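Local coordinates for chromosome replication initiation protein (Geobacillus kaustophilus, PDB 2VN2) that probably takes part in initiating chromosome replication as part of the primosome, here represented by its N-terminal domain, which binds magnesium, at residues H40-F44 / E56-M61. Sequence-based numbering, arbitrary orientation.
Sequences HMQSF and ELAERM
Phe-44 lays one face of its ring under the guanidinium of Arg-60, an off-centre cation-pi contact with Arg-60 CZ 4.7 Å from the ring centroid and 27° off the normal; Arg-60 NH2 comes within 3.4 Å of Phe-44 CE2. The fold is the helix-turn-helix-type N-terminal domain of DnaD, and the contact joins the C-terminal part of helix 32-45 to helix 54-59 and the residues that follow it. Residues 40-44 make one regular helical turn (Phe-44 N to His-40 O, 3.1 Å). In the other segment Arg-60 (phi/psi -99/10) turns the chain, with Met-61 N hydrogen-bonded to Ala-58 O (3.0 Å), and Met-61 (-117/167) is extended. The backbones come closest at His-40 and Leu-57, CA to CA 6.5 Å. Leu-57, an m,t rotamer, pushes CD2 between Met-41 CG (3.5 Å) and Phe-44 CD2 (3.7 Å), while Cys-68 and Val-72 of helix 65-77 pack against it, so three helices share this core. Phe-44 CZ also lies 3.6 Å from Glu-56 CB. His-40, at chi1 -63°, hydrogen-bonds through NE2 to Tyr-25 of the second subunit, whose Leu-22 packs on Arg-60, placing this corner at a subunit interface. Met-61 CG sits 3.7 Å from His-40 CD2. At the ring's other nitrogen, His-40 ND1 and Arg-60 NH1 are 2.8 Å apart, near the imidazole plane but too poorly angled for a hydrogen bond.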
loop_
_atom_site.group_PDB
_atom_site.type_symbol
_atom_site.label_atom_id
_atom_site.label_comp_id
_atom_site.label_asym_id
_atom_site.label_seq_id
_atom_site.Cartn_x
_atom_site.Cartn_y
_atom_site.Cartn_z
ATOM N N HIS A 40 -4.661 -9.252 9.193
ATOM C CA HIS A 40 -5.870 -10.017 8.639
ATOM C C HIS A 40 -7.193 -9.212 8.845
ATOM O O HIS A 40 -8.023 -9.209 7.934
ATOM C CB HIS A 40 -6.082 -11.430 9.125
ATOM C CG HIS A 40 -4.988 -12.389 8.781
ATOM N ND1 HIS A 40 -4.828 -12.945 7.534
ATOM C CD2 HIS A 40 -3.992 -12.893 9.544
ATOM C CE1 HIS A 40 -3.779 -13.746 7.540
ATOM N NE2 HIS A 40 -3.256 -13.726 8.749
ATOM N N MET A 41 -7.416 -8.585 10.014
ATOM C CA MET A 41 -8.637 -7.792 10.191
ATOM C C MET A 41 -8.692 -6.702 9.213
ATOM O O MET A 41 -9.710 -6.556 8.666
ATOM C CB MET A 41 -8.881 -7.148 11.549
ATOM C CG MET A 41 -9.057 -8.172 12.788
ATOM S SD MET A 41 -8.874 -7.322 14.450
ATOM C CE MET A 41 -9.710 -5.883 13.968
ATOM N N GLN A 42 -7.623 -5.945 8.976
ATOM C CA GLN A 42 -7.681 -4.870 7.941
ATOM C C GLN A 42 -8.188 -5.422 6.592
ATOM O O GLN A 42 -9.046 -4.860 5.923
ATOM C CB GLN A 42 -6.336 -4.200 7.736
ATOM C CG GLN A 42 -6.409 -2.997 6.769
ATOM C CD GLN A 42 -5.009 -2.511 6.357
ATOM O OE1 GLN A 42 -3.981 -2.716 7.109
ATOM N NE2 GLN A 42 -4.914 -1.907 5.119
ATOM N N SER A 43 -7.664 -6.580 6.248
ATOM C CA SER A 43 -7.941 -7.243 4.982
ATOM C C SER A 43 -9.423 -7.641 4.807
ATOM O O SER A 43 -9.983 -7.518 3.723
ATOM C CB SER A 43 -7.046 -8.489 4.934
ATOM O OG SER A 43 -7.198 -9.165 3.717
ATOM N N PHE A 44 -10.010 -8.199 5.850
ATOM C CA PHE A 44 -11.484 -8.347 6.018
ATOM C C PHE A 44 -12.276 -7.022 5.904
ATOM O O PHE A 44 -13.296 -6.987 5.206
ATOM C CB PHE A 44 -11.819 -9.058 7.337
ATOM C CG PHE A 44 -11.727 -10.561 7.273
ATOM C CD1 PHE A 44 -12.582 -11.303 6.475
ATOM C CD2 PHE A 44 -10.803 -11.237 8.013
ATOM C CE1 PHE A 44 -12.473 -12.713 6.402
ATOM C CE2 PHE A 44 -10.685 -12.648 7.976
ATOM C CZ PHE A 44 -11.492 -13.369 7.191
ATOM N N GLU A 56 -13.001 -16.892 11.331
ATOM C CA GLU A 56 -12.612 -16.377 9.994
ATOM C C GLU A 56 -11.159 -15.869 10.076
ATOM O O GLU A 56 -10.318 -16.197 9.227
ATOM C CB GLU A 56 -13.585 -15.276 9.477
ATOM C CG GLU A 56 -15.079 -15.842 9.182
ATOM C CD GLU A 56 -16.165 -14.739 8.895
ATOM O OE1 GLU A 56 -16.239 -13.710 9.621
ATOM O OE2 GLU A 56 -16.962 -14.913 7.923
ATOM N N LEU A 57 -10.849 -15.130 11.143
ATOM C CA LEU A 57 -9.453 -14.730 11.419
ATOM C C LEU A 57 -8.535 -15.913 11.491
ATOM O O LEU A 57 -7.503 -15.867 10.842
ATOM C CB LEU A 57 -9.274 -13.686 12.595
ATOM C CG LEU A 57 -10.165 -12.407 12.467
ATOM C CD1 LEU A 57 -10.511 -11.684 13.804
ATOM C CD2 LEU A 57 -9.562 -11.416 11.525
ATOM N N ALA A 58 -8.892 -17.001 12.164
ATOM C CA ALA A 58 -7.883 -18.083 12.411
ATOM C C ALA A 58 -7.536 -18.898 11.184
ATOM O O ALA A 58 -6.487 -19.579 11.166
ATOM C CB ALA A 58 -8.324 -19.043 13.532
ATOM N N GLU A 59 -8.402 -18.815 10.165
ATOM C CA GLU A 59 -8.393 -19.715 9.003
ATOM C C GLU A 59 -7.137 -19.457 8.230
ATOM O O GLU A 59 -6.587 -20.399 7.703
ATOM C CB GLU A 59 -9.686 -19.589 8.115
ATOM C CG GLU A 59 -9.606 -18.785 6.754
ATOM C CD GLU A 59 -11.044 -18.235 6.180
ATOM O OE1 GLU A 59 -12.075 -18.959 6.392
ATOM O OE2 GLU A 59 -11.135 -17.109 5.546
ATOM N N ARG A 60 -6.666 -18.198 8.180
ATOM C CA ARG A 60 -5.392 -17.841 7.476
ATOM C C ARG A 60 -4.190 -17.705 8.422
ATOM O O ARG A 60 -3.150 -17.273 8.017
ATOM C CB ARG A 60 -5.576 -16.601 6.543
ATOM C CG ARG A 60 -6.845 -16.637 5.543
ATOM C CD ARG A 60 -6.935 -15.380 4.535
ATOM N NE ARG A 60 -7.808 -14.210 4.882
ATOM C CZ ARG A 60 -7.486 -12.888 5.133
ATOM N NH1 ARG A 60 -6.217 -12.338 5.177
ATOM N NH2 ARG A 60 -8.535 -12.060 5.365
ATOM N N MET A 61 -4.314 -18.098 9.699
ATOM C CA MET A 61 -3.202 -17.929 10.670
ATOM C C MET A 61 -2.750 -19.321 11.149
ATOM O O MET A 61 -3.483 -20.300 10.968
ATOM C CB MET A 61 -3.594 -17.089 11.922
ATOM C CG MET A 61 -4.324 -15.919 11.731
ATOM S SD MET A 61 -4.533 -14.697 13.119
ATOM C CE MET A 61 -5.931 -14.632 12.299
#